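Local coordinates for extracellular solute-binding protein, family 5 (Chelativorans sp., PDB 6WM6) that binds EDTA in the periplasm and probably delivers it to an ABC transporter, as a member of the family 5 solute-binding proteins, at residues K46-F52 with Y248-F254; K245-L249 with A557-L561; T406-P412 with L434-T440; A330-L336 with L424-I429. All blocks are in the same frame, centred on the assembly; numbering follows the deposited sequence. Where two conformers were deposited one is given.

Contact 1: K46-F52 with Y248-F254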
loop_
_atom_site.group_PDB
_atom_site.type_symbol
_atom_site.label_atom_id
_atom_site.label_comp_id
_atom_site.label_asym_id
_atom_site.label_seq_id
_atom_site.Cartn_x
_atom_site.Cartn_y
_atom_site.Cartn_z
ATOM N N LYS A 46 13.542 -17.928 24.021
ATOM C CA LYS A 46 13.973 -16.581 24.367
ATOM C C LYS A 46 15.415 -16.389 23.917
ATOM O O LYS A 46 16.287 -17.214 24.234
ATOM C CB LYS A 46 13.851 -16.352 25.875
ATOM C CG LYS A 46 13.091 -15.088 26.273
ATOM C CD LYS A 46 11.570 -15.270 26.223
ATOM C CE LYS A 46 10.845 -13.975 26.606
ATOM N NZ LYS A 46 9.359 -14.111 26.678
ATOM N N GLY A 47 15.662 -15.317 23.177
ATOM C CA GLY A 47 16.992 -14.925 22.770
ATOM C C GLY A 47 17.229 -15.124 21.283
ATOM O O GLY A 47 16.361 -15.571 20.532
ATOM N N GLY A 48 18.427 -14.767 20.867
ATOM C CA GLY A 48 18.802 -14.889 19.480
ATOM C C GLY A 48 18.582 -13.617 18.690
ATOM O O GLY A 48 18.254 -12.562 19.228
ATOM N N GLU A 49 18.785 -13.724 17.382
ATOM C CA GLU A 49 18.679 -12.567 16.499
ATOM C C GLU A 49 18.039 -12.975 15.186
ATOM O O GLU A 49 18.172 -14.122 14.748
ATOM C CB GLU A 49 20.049 -11.935 16.203
ATOM C CG GLU A 49 20.868 -11.582 17.440
ATOM C CD GLU A 49 22.080 -10.725 17.110
ATOM O OE1 GLU A 49 22.318 -10.481 15.910
ATOM O OE2 GLU A 49 22.779 -10.297 18.055
ATOM N N VAL A 50 17.339 -12.035 14.563
ATOM C CA VAL A 50 16.772 -12.186 13.226
ATOM C C VAL A 50 17.169 -10.956 12.419
ATOM O O VAL A 50 17.086 -9.823 12.922
ATOM C CB VAL A 50 15.242 -12.336 13.266
ATOM C CG1 VAL A 50 14.621 -12.122 11.870
ATOM C CG2 VAL A 50 14.856 -13.681 13.851
ATOM N N THR A 51 17.583 -11.178 11.173
ATOM C CA THR A 51 17.905 -10.107 10.242
ATOM C C THR A 51 16.964 -10.163 9.050
ATOM O O THR A 51 16.845 -11.202 8.394
ATOM C CB THR A 51 19.353 -10.194 9.791
ATOM O OG1 THR A 51 20.219 -10.062 10.932
ATOM C CG2 THR A 51 19.683 -9.083 8.825
ATOM N N PHE A 52 16.323 -9.034 8.766
ATOM C CA PHE A 52 15.309 -8.881 7.716
ATOM C C PHE A 52 15.849 -7.894 6.691
ATOM O O PHE A 52 16.208 -6.764 7.034
ATOM C CB PHE A 52 14.038 -8.351 8.400
ATOM C CG PHE A 52 12.790 -8.294 7.549
ATOM C CD1 PHE A 52 12.709 -7.485 6.433
ATOM C CD2 PHE A 52 11.664 -9.013 7.917
ATOM C CE1 PHE A 52 11.526 -7.430 5.680
ATOM C CE2 PHE A 52 10.495 -8.945 7.176
ATOM C CZ PHE A 52 10.433 -8.161 6.067
ATOM N N TYR A 248 10.868 -11.541 22.011
ATOM C CA TYR A 248 11.622 -12.778 22.204
ATOM C C TYR A 248 13.074 -12.715 21.764
ATOM O O TYR A 248 13.859 -13.572 22.189
ATOM C CB TYR A 248 10.950 -13.930 21.440
ATOM C CG TYR A 248 9.598 -14.306 21.974
ATOM C CD1 TYR A 248 8.446 -13.665 21.552
ATOM C CD2 TYR A 248 9.460 -15.325 22.905
ATOM C CE1 TYR A 248 7.208 -14.020 22.041
ATOM C CE2 TYR A 248 8.218 -15.685 23.399
ATOM C CZ TYR A 248 7.099 -15.025 22.952
ATOM O OH TYR A 248 5.844 -15.367 23.430
ATOM N N LEU A 249 13.464 -11.754 20.941
ATOM C CA LEU A 249 14.812 -11.714 20.379
ATOM C C LEU A 249 15.707 -10.757 21.151
ATOM O O LEU A 249 15.263 -9.739 21.686
ATOM C CB LEU A 249 14.770 -11.259 18.922
ATOM C CG LEU A 249 13.972 -12.157 17.976
ATOM C CD1 LEU A 249 13.691 -11.427 16.684
ATOM C CD2 LEU A 249 14.718 -13.448 17.720
ATOM N N ASP A 250 16.993 -11.092 21.188
ATOM C CA ASP A 250 17.981 -10.166 21.729
ATOM C C ASP A 250 18.245 -9.019 20.769
ATOM O O ASP A 250 18.488 -7.897 21.211
ATOM C CB ASP A 250 19.294 -10.901 22.007
ATOM C CG ASP A 250 19.172 -11.906 23.132
ATOM O OD1 ASP A 250 18.561 -11.572 24.160
ATOM O OD2 ASP A 250 19.683 -13.032 22.965
ATOM N N LYS A 251 18.211 -9.278 19.462
ATOM C CA LYS A 251 18.332 -8.232 18.467
ATOM C C LYS A 251 17.453 -8.554 17.272
ATOM O O LYS A 251 17.322 -9.715 16.861
ATOM C CB LYS A 251 19.778 -8.022 17.988
ATOM C CG LYS A 251 20.742 -7.696 19.116
ATOM C CD LYS A 251 21.978 -6.965 18.614
ATOM C CE LYS A 251 22.969 -6.746 19.753
ATOM N NZ LYS A 251 24.113 -5.881 19.345
ATOM N N LEU A 252 16.842 -7.504 16.721
ATOM C CA LEU A 252 16.107 -7.537 15.462
ATOM C C LEU A 252 16.795 -6.531 14.551
ATOM O O LEU A 252 16.945 -5.352 14.919
ATOM C CB LEU A 252 14.651 -7.132 15.691
ATOM C CG LEU A 252 13.822 -6.938 14.424
ATOM C CD1 LEU A 252 13.754 -8.218 13.606
ATOM C CD2 LEU A 252 12.418 -6.461 14.819
ATOM N N LYS A 253 17.270 -6.992 13.404
ATOM C CA LYS A 253 18.074 -6.178 12.513
ATOM C C LYS A 253 17.398 -6.068 11.157
ATOM O O LYS A 253 16.789 -7.030 10.670
ATOM C CB LYS A 253 19.472 -6.798 12.333
ATOM C CG LYS A 253 20.324 -6.700 13.589
ATOM C CD LYS A 253 21.597 -7.515 13.494
ATOM C CE LYS A 253 22.462 -7.240 14.708
ATOM N NZ LYS A 253 23.676 -8.099 14.707
ATOM N N PHE A 254 17.507 -4.886 10.542
ATOM C CA PHE A 254 17.076 -4.662 9.164
ATOM C C PHE A 254 18.312 -4.319 8.356
ATOM O O PHE A 254 18.959 -3.293 8.612
ATOM C CB PHE A 254 16.017 -3.569 9.116
ATOM C CG PHE A 254 14.748 -3.943 9.813
ATOM C CD1 PHE A 254 13.821 -4.764 9.188
ATOM C CD2 PHE A 254 14.494 -3.489 11.087
ATOM C CE1 PHE A 254 12.651 -5.117 9.820
ATOM C CE2 PHE A 254 13.297 -3.832 11.734
ATOM C CZ PHE A 254 12.392 -4.644 11.108
#
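G48 O is gripped by two backbone donors, D250 N at 2.8 Å and K251 N at 3.3 Å, both in the carbonyl plane. The favour is returned by the D250 carboxylate. Its OD2 takes G48 N at 3.0 Å, met from above the carboxylate plane. A CB on G47 would crowd this oxygen and jam against the carbonyl O of K46. Just before this, G47 N gives Y248 O a short, straight bond of 2.7 Å. K46 NZ makes an off-centre cation-pi contact with the Y248 ring, 4.4 Å from its centroid. From here strands 49-52 and 251-254 run parallel, and K253 N, reaching V50 O at 2.9 Å, continues the ladder. On the E49, K251 and K253 face, the E49 chain lies alongside K251, its OE2 against the CG and CD methylenes. OE1 takes K253 NZ on its syn side in a salt bridge of 3.0 Å. K251 NZ turns instead to E225. The other face is apolar. V50 CG2 meets L249 CD1, and F52 CB packs at 3.7 Å on F254 CD1, the two rings oblique to each other. The chemistry is thus two-sided: charge pairing on the more open face, greasy packing on the buried one.

Contact 2: K245-L249 with A557-L561. With EDO (1,2-ethanediol), chain G.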
loop_
_atom_site.group_PDB
_atom_site.type_symbol
_atom_site.label_atom_id
_atom_site.label_comp_id
_atom_site.label_asym_id
_atom_site.label_seq_id
_atom_site.Cartn_x
_atom_site.Cartn_y
_atom_site.Cartn_z
ATOM N N LYS A 245 2.709 -10.048 24.782
ATOM C CA LYS A 245 3.670 -11.005 24.255
ATOM C C LYS A 245 5.001 -10.340 23.948
ATOM O O LYS A 245 5.044 -9.187 23.496
ATOM C CB LYS A 245 3.132 -11.653 22.968
ATOM C CG LYS A 245 1.858 -12.479 23.197
ATOM C CD LYS A 245 1.294 -13.012 21.897
ATOM C CE LYS A 245 0.104 -13.932 22.148
ATOM N NZ LYS A 245 -0.382 -14.543 20.883
ATOM N N GLY A 246 6.091 -11.081 24.179
ATOM C CA GLY A 246 7.390 -10.700 23.689
ATOM C C GLY A 246 7.992 -9.529 24.423
ATOM O O GLY A 246 7.522 -9.113 25.489
ATOM N N PRO A 247 9.074 -8.975 23.876
ATOM C CA PRO A 247 9.771 -9.484 22.689
ATOM C C PRO A 247 10.579 -10.740 23.016
ATOM O O PRO A 247 10.931 -10.978 24.178
ATOM C CB PRO A 247 10.728 -8.336 22.349
ATOM C CG PRO A 247 11.039 -7.720 23.650
ATOM C CD PRO A 247 9.764 -7.807 24.453
ATOM N N TYR A 248 10.868 -11.541 22.011
ATOM C CA TYR A 248 11.622 -12.778 22.204
ATOM C C TYR A 248 13.074 -12.715 21.764
ATOM O O TYR A 248 13.859 -13.572 22.189
ATOM C CB TYR A 248 10.950 -13.930 21.440
ATOM C CG TYR A 248 9.598 -14.306 21.974
ATOM C CD1 TYR A 248 8.446 -13.665 21.552
ATOM C CD2 TYR A 248 9.460 -15.325 22.905
ATOM C CE1 TYR A 248 7.208 -14.020 22.041
ATOM C CE2 TYR A 248 8.218 -15.685 23.399
ATOM C CZ TYR A 248 7.099 -15.025 22.952
ATOM O OH TYR A 248 5.844 -15.367 23.430
ATOM N N LEU A 249 13.464 -11.754 20.941
ATOM C CA LEU A 249 14.812 -11.714 20.379
ATOM C C LEU A 249 15.707 -10.757 21.151
ATOM O O LEU A 249 15.263 -9.739 21.686
ATOM C CB LEU A 249 14.770 -11.259 18.922
ATOM C CG LEU A 249 13.972 -12.157 17.976
ATOM C CD1 LEU A 249 13.691 -11.427 16.684
ATOM C CD2 LEU A 249 14.718 -13.448 17.720
ATOM N N ALA A 557 6.480 -8.253 18.031
ATOM C CA ALA A 557 6.530 -8.709 19.417
ATOM C C ALA A 557 6.480 -10.222 19.520
ATOM O O ALA A 557 6.944 -10.778 20.531
ATOM C CB ALA A 557 5.373 -8.130 20.225
ATOM N N GLU A 558 5.909 -10.898 18.521
ATOM C CA GLU A 558 5.707 -12.332 18.567
ATOM C C GLU A 558 6.814 -13.119 17.878
ATOM O O GLU A 558 6.870 -14.339 18.043
ATOM C CB GLU A 558 4.358 -12.686 17.950
ATOM C CG GLU A 558 3.166 -12.079 18.719
ATOM C CD GLU A 558 1.872 -11.944 17.930
ATOM O OE1 GLU A 558 1.707 -12.543 16.838
ATOM O OE2 GLU A 558 0.974 -11.205 18.409
ATOM N N TRP A 559 7.674 -12.469 17.116
ATOM C CA TRP A 559 8.704 -13.174 16.361
ATOM C C TRP A 559 9.737 -13.783 17.296
ATOM O O TRP A 559 10.183 -13.158 18.264
ATOM C CB TRP A 559 9.450 -12.211 15.453
ATOM C CG TRP A 559 8.689 -11.644 14.284
ATOM C CD1 TRP A 559 7.356 -11.813 13.999
ATOM C CD2 TRP A 559 9.223 -10.828 13.253
ATOM N NE1 TRP A 559 7.043 -11.136 12.852
ATOM C CE2 TRP A 559 8.167 -10.513 12.374
ATOM C CE3 TRP A 559 10.492 -10.314 12.991
ATOM C CZ2 TRP A 559 8.349 -9.716 11.255
ATOM C CZ3 TRP A 559 10.683 -9.533 11.875
ATOM C CH2 TRP A 559 9.610 -9.240 11.008
ATOM N N GLY A 560 10.183 -14.984 16.972
ATOM C CA GLY A 560 11.257 -15.601 17.740
ATOM C C GLY A 560 11.725 -16.858 17.062
ATOM O O GLY A 560 11.088 -17.342 16.124
ATOM N N LEU A 561 12.821 -17.407 17.582
ATOM C CA LEU A 561 13.410 -18.614 17.026
ATOM C C LEU A 561 12.921 -19.844 17.777
ATOM O O LEU A 561 12.837 -19.850 19.006
ATOM C CB LEU A 561 14.940 -18.545 17.120
ATOM C CG LEU A 561 15.532 -17.446 16.243
ATOM C CD1 LEU A 561 16.994 -17.222 16.615
ATOM C CD2 LEU A 561 15.438 -17.798 14.783
HETATM C C1 EDO G . 4.618 -4.426 15.810
HETATM O O1 EDO G . 5.789 -4.896 15.143
HETATM C C2 EDO G . 4.646 -4.812 17.292
HETATM O O2 EDO G . 4.446 -6.241 17.497
HETATM O O HOH W 1 9.933 -10.758 19.295
#
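Y248 meets residues 557-560 where the loop before strand 251-256 lies against a 3-10 turn and the start of the short strand 560-561, near the C terminus. The tyrosine CB sits 3.4 Å from W559 O. CG is farther from the same oxygen. CD1 comes to 3.4 Å from A557 O, and CE1 touches A557 O and, more loosely, E558 O. Three successive carbonyl oxygens thus line the CB and CD1 side of the tyrosine, A557 O at the ring edge. CG beside the backbone N (chi1 -66°) directs the ring along this row. With an alanine here, the A557 carbonyl is likely to lose its ring-edge neighbour, and a gap would open beside the 3-10 turn. G560 has no CB, and one would press on Y248 CB. G246 CA also touches A557 O, at 3.2 Å, where a side chain on G246 would clash. L249 CD2 rests on L561 CG at 4.3 Å. On the outer side, K245 CD packs on E558 CG, while E558 OE1 is bonded to N555. A 1,2-ethanediol, probably from the crystallisation liquor, accepts from A557 N. One water bridges Y248 N, at 3.0 Å, and W559 O, at 2.6 Å.

Contact 3: T406-P412 with L434-T440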
loop_
_atom_site.group_PDB
_atom_site.type_symbol
_atom_site.label_atom_id
_atom_site.label_comp_id
_atom_site.label_asym_id
_atom_site.label_seq_id
_atom_site.Cartn_x
_atom_site.Cartn_y
_atom_site.Cartn_z
ATOM N N THR A 406 3.114 7.604 -32.507
ATOM C CA THR A 406 3.580 6.465 -31.715
ATOM C C THR A 406 3.286 6.733 -30.243
ATOM O O THR A 406 3.549 7.831 -29.731
ATOM C CB THR A 406 5.063 6.252 -31.936
ATOM O OG1 THR A 406 5.293 5.916 -33.318
ATOM C CG2 THR A 406 5.596 5.146 -31.061
ATOM N N LEU A 407 2.709 5.738 -29.567
ATOM C CA LEU A 407 2.287 5.892 -28.186
ATOM C C LEU A 407 3.447 5.655 -27.240
ATOM O O LEU A 407 4.179 4.670 -27.375
ATOM C CB LEU A 407 1.179 4.903 -27.892
ATOM C CG LEU A 407 -0.052 4.999 -28.799
ATOM C CD1 LEU A 407 -1.056 3.931 -28.414
ATOM C CD2 LEU A 407 -0.675 6.375 -28.716
ATOM N N ARG A 408 3.585 6.536 -26.259
ATOM C CA ARG A 408 4.627 6.425 -25.242
ATOM C C ARG A 408 4.047 5.644 -24.071
ATOM O O ARG A 408 3.128 6.119 -23.401
ATOM C CB ARG A 408 5.060 7.816 -24.797
ATOM C CG ARG A 408 5.728 8.615 -25.919
ATOM C CD ARG A 408 5.607 10.123 -25.670
ATOM N NE ARG A 408 4.224 10.573 -25.592
ATOM C CZ ARG A 408 3.846 11.784 -25.181
ATOM N NH1 ARG A 408 4.752 12.664 -24.811
ATOM N NH2 ARG A 408 2.555 12.106 -25.143
ATOM N N LEU A 409 4.572 4.434 -23.849
ATOM C CA LEU A 409 4.128 3.542 -22.781
ATOM C C LEU A 409 5.267 3.426 -21.787
ATOM O O LEU A 409 6.291 2.821 -22.088
ATOM C CB LEU A 409 3.728 2.194 -23.366
ATOM C CG LEU A 409 3.464 1.033 -22.403
ATOM C CD1 LEU A 409 2.637 1.443 -21.207
ATOM C CD2 LEU A 409 2.785 -0.095 -23.177
ATOM N N SER A 410 5.108 4.058 -20.631
ATOM C CA SER A 410 6.140 4.080 -19.608
ATOM C C SER A 410 5.774 3.187 -18.426
ATOM O O SER A 410 4.604 2.859 -18.182
ATOM C CB SER A 410 6.432 5.505 -19.134
ATOM O OG SER A 410 5.315 6.085 -18.492
ATOM N N PHE A 411 6.808 2.787 -17.688
ATOM C CA PHE A 411 6.623 1.952 -16.511
ATOM C C PHE A 411 7.882 2.037 -15.662
ATOM O O PHE A 411 8.982 2.193 -16.195
ATOM C CB PHE A 411 6.328 0.499 -16.903
ATOM C CG PHE A 411 7.258 -0.071 -17.929
ATOM C CD1 PHE A 411 6.986 0.110 -19.276
ATOM C CD2 PHE A 411 8.381 -0.782 -17.559
ATOM C CE1 PHE A 411 7.824 -0.413 -20.235
ATOM C CE2 PHE A 411 9.235 -1.308 -18.526
ATOM C CZ PHE A 411 8.944 -1.123 -19.863
ATOM N N PRO A 412 7.750 1.954 -14.343
ATOM C CA PRO A 412 8.912 2.081 -13.461
ATOM C C PRO A 412 9.756 0.822 -13.510
ATOM O O PRO A 412 9.266 -0.260 -13.865
ATOM C CB PRO A 412 8.263 2.267 -12.081
ATOM C CG PRO A 412 6.973 1.510 -12.172
ATOM C CD PRO A 412 6.493 1.746 -13.597
ATOM N N LEU A 434 -1.542 0.912 -34.440
ATOM C CA LEU A 434 -0.829 1.691 -33.439
ATOM C C LEU A 434 0.541 1.097 -33.167
ATOM O O LEU A 434 0.741 -0.118 -33.219
ATOM C CB LEU A 434 -1.630 1.697 -32.132
ATOM C CG LEU A 434 -2.965 2.438 -32.232
ATOM C CD1 LEU A 434 -3.822 2.142 -31.002
ATOM C CD2 LEU A 434 -2.735 3.933 -32.356
ATOM N N LYS A 435 1.497 1.988 -32.898
ATOM C CA LYS A 435 2.846 1.609 -32.501
ATOM C C LYS A 435 3.102 2.148 -31.101
ATOM O O LYS A 435 2.425 3.066 -30.637
ATOM C CB LYS A 435 3.886 2.193 -33.447
ATOM C CG LYS A 435 3.764 1.721 -34.887
ATOM C CD LYS A 435 4.611 2.588 -35.814
ATOM C CE LYS A 435 4.308 2.299 -37.276
ATOM N NZ LYS A 435 4.765 3.394 -38.182
ATOM N N THR A 436 4.092 1.580 -30.429
ATOM C CA THR A 436 4.464 2.037 -29.110
ATOM C C THR A 436 5.965 2.233 -28.988
ATOM O O THR A 436 6.763 1.642 -29.731
ATOM C CB THR A 436 4.032 1.072 -28.011
ATOM O OG1 THR A 436 4.862 -0.094 -28.053
ATOM C CG2 THR A 436 2.581 0.690 -28.196
ATOM N N ASP A 437 6.333 3.108 -28.059
ATOM C CA ASP A 437 7.704 3.266 -27.590
ATOM C C ASP A 437 7.691 2.924 -26.109
ATOM O O ASP A 437 6.954 3.545 -25.336
ATOM C CB ASP A 437 8.197 4.703 -27.774
ATOM C CG ASP A 437 8.708 4.978 -29.181
ATOM O OD1 ASP A 437 9.039 4.013 -29.901
ATOM O OD2 ASP A 437 8.786 6.165 -29.553
ATOM N N LEU A 438 8.464 1.911 -25.722
ATOM C CA LEU A 438 8.492 1.451 -24.340
ATOM C C LEU A 438 9.565 2.225 -23.588
ATOM O O LEU A 438 10.725 2.237 -24.002
ATOM C CB LEU A 438 8.766 -0.051 -24.283
ATOM C CG LEU A 438 7.731 -0.915 -25.015
ATOM C CD1 LEU A 438 7.990 -2.397 -24.772
ATOM C CD2 LEU A 438 6.305 -0.556 -24.619
ATOM N N LEU A 439 9.167 2.890 -22.499
ATOM C CA LEU A 439 10.029 3.808 -21.765
ATOM C C LEU A 439 10.077 3.447 -20.294
ATOM O O LEU A 439 9.048 3.151 -19.680
ATOM C CB LEU A 439 9.538 5.251 -21.933
ATOM C CG LEU A 439 9.382 5.674 -23.391
ATOM C CD1 LEU A 439 8.518 6.924 -23.483
ATOM C CD2 LEU A 439 10.727 5.913 -24.065
ATOM N N THR A 440 11.266 3.505 -19.710
ATOM C CA THR A 440 11.414 3.123 -18.307
ATOM C C THR A 440 12.584 3.903 -17.714
ATOM O O THR A 440 12.944 4.974 -18.213
ATOM C CB THR A 440 11.501 1.591 -18.194
ATOM O OG1 THR A 440 11.443 1.183 -16.811
ATOM C CG2 THR A 440 12.788 1.076 -18.835
#
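T440 OG1 donates to F411 O at 2.7 Å, and T440 CB lies over one face of the F411 ring, 4.1 Å from its centroid. T440 is at the exposed end of the contact, while F411 is buried. The ring is placed there by the cramped torsion of F411, with CG between the backbone N and the carbonyl carbon (chi1 48°). L439 O stands over a face of the same ring, near the rim, and L438 CB comes to its edge. The tight part of the contact is the leucine side. L409 and L438 lie side by side and point the same way, their CD2 atoms 3.8 Å apart. L407 CD1 meets L434 CD1 at 4.2 Å. Helix 416-429 packs on this side through A422, R423, T426 and I429. The other side is more open at D437, R408 and L439, where L439 CD1 touches R408 CB. The polar end of R408 turns away to D455 and G452. S410 on this side is buried, and H457 satisfies its OG. Between the two sides runs a regular ladder, in which D437 N reaches L407 O at 2.7 Å. The two parallel strands, with helix 416-429 between them in the chain, form a beta-alpha-beta unit.

Contact 4: A330-L336 with L424-I429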
loop_
_atom_site.group_PDB
_atom_site.type_symbol
_atom_site.label_atom_id
_atom_site.label_comp_id
_atom_site.label_asym_id
_atom_site.label_seq_id
_atom_site.Cartn_x
_atom_site.Cartn_y
_atom_site.Cartn_z
ATOM N N ALA A 330 -9.108 -4.045 -27.278
ATOM C CA ALA A 330 -8.162 -4.897 -27.979
ATOM C C ALA A 330 -7.238 -5.655 -27.037
ATOM O O ALA A 330 -6.758 -6.750 -27.374
ATOM C CB ALA A 330 -7.327 -4.040 -28.929
ATOM N N ILE A 331 -6.944 -5.104 -25.859
ATOM C CA ILE A 331 -6.089 -5.815 -24.911
ATOM C C ILE A 331 -6.755 -7.124 -24.524
ATOM O O ILE A 331 -7.950 -7.172 -24.208
ATOM C CB ILE A 331 -5.793 -4.914 -23.701
ATOM C CG1 ILE A 331 -4.858 -3.801 -24.120
ATOM C CG2 ILE A 331 -5.228 -5.723 -22.547
ATOM C CD1 ILE A 331 -4.656 -2.723 -23.063
ATOM N N ASP A 332 -5.972 -8.208 -24.537
ATOM C CA ASP A 332 -6.458 -9.544 -24.171
ATOM C C ASP A 332 -5.980 -9.832 -22.757
ATOM O O ASP A 332 -4.843 -10.265 -22.553
ATOM C CB ASP A 332 -5.908 -10.571 -25.159
ATOM C CG ASP A 332 -6.477 -11.968 -24.954
ATOM O OD1 ASP A 332 -6.924 -12.293 -23.836
ATOM O OD2 ASP A 332 -6.454 -12.746 -25.932
ATOM N N ALA A 333 -6.846 -9.578 -21.769
ATOM C CA ALA A 333 -6.444 -9.734 -20.373
ATOM C C ALA A 333 -6.231 -11.194 -20.010
ATOM O O ALA A 333 -5.371 -11.493 -19.173
ATOM C CB ALA A 333 -7.484 -9.099 -19.443
ATOM N N GLY A 334 -6.982 -12.102 -20.624
ATOM C CA GLY A 334 -6.745 -13.523 -20.389
ATOM C C GLY A 334 -5.349 -13.928 -20.800
ATOM O O GLY A 334 -4.647 -14.623 -20.069
ATOM N N ASP A 335 -4.918 -13.476 -21.978
ATOM C CA ASP A 335 -3.566 -13.785 -22.431
ATOM C C ASP A 335 -2.526 -13.084 -21.573
ATOM O O ASP A 335 -1.475 -13.649 -21.257
ATOM C CB ASP A 335 -3.406 -13.358 -23.893
ATOM C CG ASP A 335 -2.053 -13.750 -24.463
ATOM O OD1 ASP A 335 -1.827 -14.970 -24.643
ATOM O OD2 ASP A 335 -1.204 -12.855 -24.707
ATOM N N LEU A 336 -2.792 -11.843 -21.179
ATOM C CA LEU A 336 -1.863 -11.116 -20.334
ATOM C C LEU A 336 -1.570 -11.906 -19.065
ATOM O O LEU A 336 -0.412 -12.073 -18.658
ATOM C CB LEU A 336 -2.494 -9.767 -19.995
ATOM C CG LEU A 336 -1.641 -8.566 -19.672
ATOM C CD1 LEU A 336 -0.599 -8.294 -20.720
ATOM C CD2 LEU A 336 -2.578 -7.370 -19.554
ATOM N N LEU A 424 3.473 -7.269 -24.375
ATOM C CA LEU A 424 2.240 -7.930 -24.799
ATOM C C LEU A 424 1.188 -6.929 -25.255
ATOM O O LEU A 424 0.513 -7.143 -26.277
ATOM C CB LEU A 424 1.702 -8.773 -23.648
ATOM C CG LEU A 424 2.563 -10.004 -23.346
ATOM C CD1 LEU A 424 2.190 -10.630 -22.014
ATOM C CD2 LEU A 424 2.403 -11.002 -24.488
ATOM N N ILE A 425 1.049 -5.817 -24.533
ATOM C CA ILE A 425 0.067 -4.799 -24.889
ATOM C C ILE A 425 0.402 -4.182 -26.236
ATOM O O ILE A 425 -0.487 -3.934 -27.063
ATOM C CB ILE A 425 -0.040 -3.744 -23.764
ATOM C CG1 ILE A 425 -0.731 -4.383 -22.551
ATOM C CG2 ILE A 425 -0.772 -2.511 -24.252
ATOM C CD1 ILE A 425 -0.555 -3.609 -21.269
ATOM N N THR A 426 1.690 -3.922 -26.484
ATOM C CA THR A 426 2.114 -3.461 -27.803
ATOM C C THR A 426 1.615 -4.387 -28.900
ATOM O O THR A 426 1.108 -3.925 -29.927
ATOM C CB THR A 426 3.639 -3.372 -27.826
ATOM O OG1 THR A 426 4.058 -2.342 -26.921
ATOM C CG2 THR A 426 4.147 -3.055 -29.234
ATOM N N GLY A 427 1.735 -5.702 -28.684
ATOM C CA GLY A 427 1.276 -6.652 -29.684
ATOM C C GLY A 427 -0.230 -6.681 -29.848
ATOM O O GLY A 427 -0.735 -6.845 -30.962
ATOM N N TYR A 428 -0.974 -6.518 -28.751
ATOM C CA TYR A 428 -2.432 -6.544 -28.866
ATOM C C TYR A 428 -2.972 -5.381 -29.692
ATOM O O TYR A 428 -4.005 -5.523 -30.364
ATOM C CB TYR A 428 -3.109 -6.477 -27.492
ATOM C CG TYR A 428 -2.726 -7.567 -26.520
ATOM C CD1 TYR A 428 -2.482 -8.876 -26.935
ATOM C CD2 TYR A 428 -2.586 -7.284 -25.165
ATOM C CE1 TYR A 428 -2.116 -9.857 -26.027
ATOM C CE2 TYR A 428 -2.233 -8.249 -24.273
ATOM C CZ TYR A 428 -1.993 -9.533 -24.695
ATOM O OH TYR A 428 -1.625 -10.479 -23.775
ATOM N N ILE A 429 -2.324 -4.216 -29.630
ATOM C CA ILE A 429 -2.833 -3.030 -30.313
ATOM C C ILE A 429 -2.208 -2.811 -31.677
ATOM O O ILE A 429 -2.673 -1.930 -32.419
ATOM C CB ILE A 429 -2.731 -1.758 -29.448
ATOM C CG1 ILE A 429 -1.284 -1.353 -29.206
ATOM C CG2 ILE A 429 -3.446 -1.999 -28.117
ATOM C CD1 ILE A 429 -1.157 -0.026 -28.479
HETATM O O HOH W 2 -5.849 -7.886 -29.569
#
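Y428 reaches across to D335, and its OH donates to OD2 at 2.6 Å, on the anti lone pair of that oxygen. The carboxylate and ring planes stand 79° apart, with OD2 in the plane of the ring at its edge. D335 OD1 is held by a salt bridge to K339, so the carboxylate has a partner at each oxygen. D332 covers one face of the ring, its CB 4.1 Å from the centroid and near the normal. L424 O, of the tyrosine's own helix, stands over the centre of the other. D332 also caps the next helix, its OD1 accepting D335 N at 3.0 Å, which probably steadies the backbone of D335. The I331 and Y428 side chains cross at about a right angle, CG2 4.0 Å from CD2. L336, its CG roughly anti to the backbone N (chi1 -153°), sends CD1 onto L424 CB at 3.8 Å. A phenylalanine at Y428 would probably leave D335 OD2 without this hydrogen bond and the ring less firmly fixed. At the other end, a water donates to A330 O and Y428 O. The contact sets the break between helices 321-330 and 333-340 against helix 416-429. I331 and I425 both reach M309 of strand 305-311, and L336 packs on I527 of strand 524-537.

Overall arrangement
From the N terminus, contact 1 closes first, pairing strand 49-54 with strand 251-256 over a loop of 195 residues. Contact 2 opens on 245-249 and shares Y248 and L249 with contact 1. It closes only near the C terminus, tying the loop before strand 251-256 to strand 560-561, and its long loop encloses contacts 3 and 4. Within it, 330-336 opens contact 4 and 406-412 opens contact 3. Segments 424-429 and 434-440 then close them in turn, so the two cross. Contact 4 ties a helix break to helix 416-429; contact 3 joins strands 407-410 and 436-439. They touch where T436 meets T426. Contacts 2 and 3 lie on opposite sides of the chain's centre, their centres about 48 Å apart.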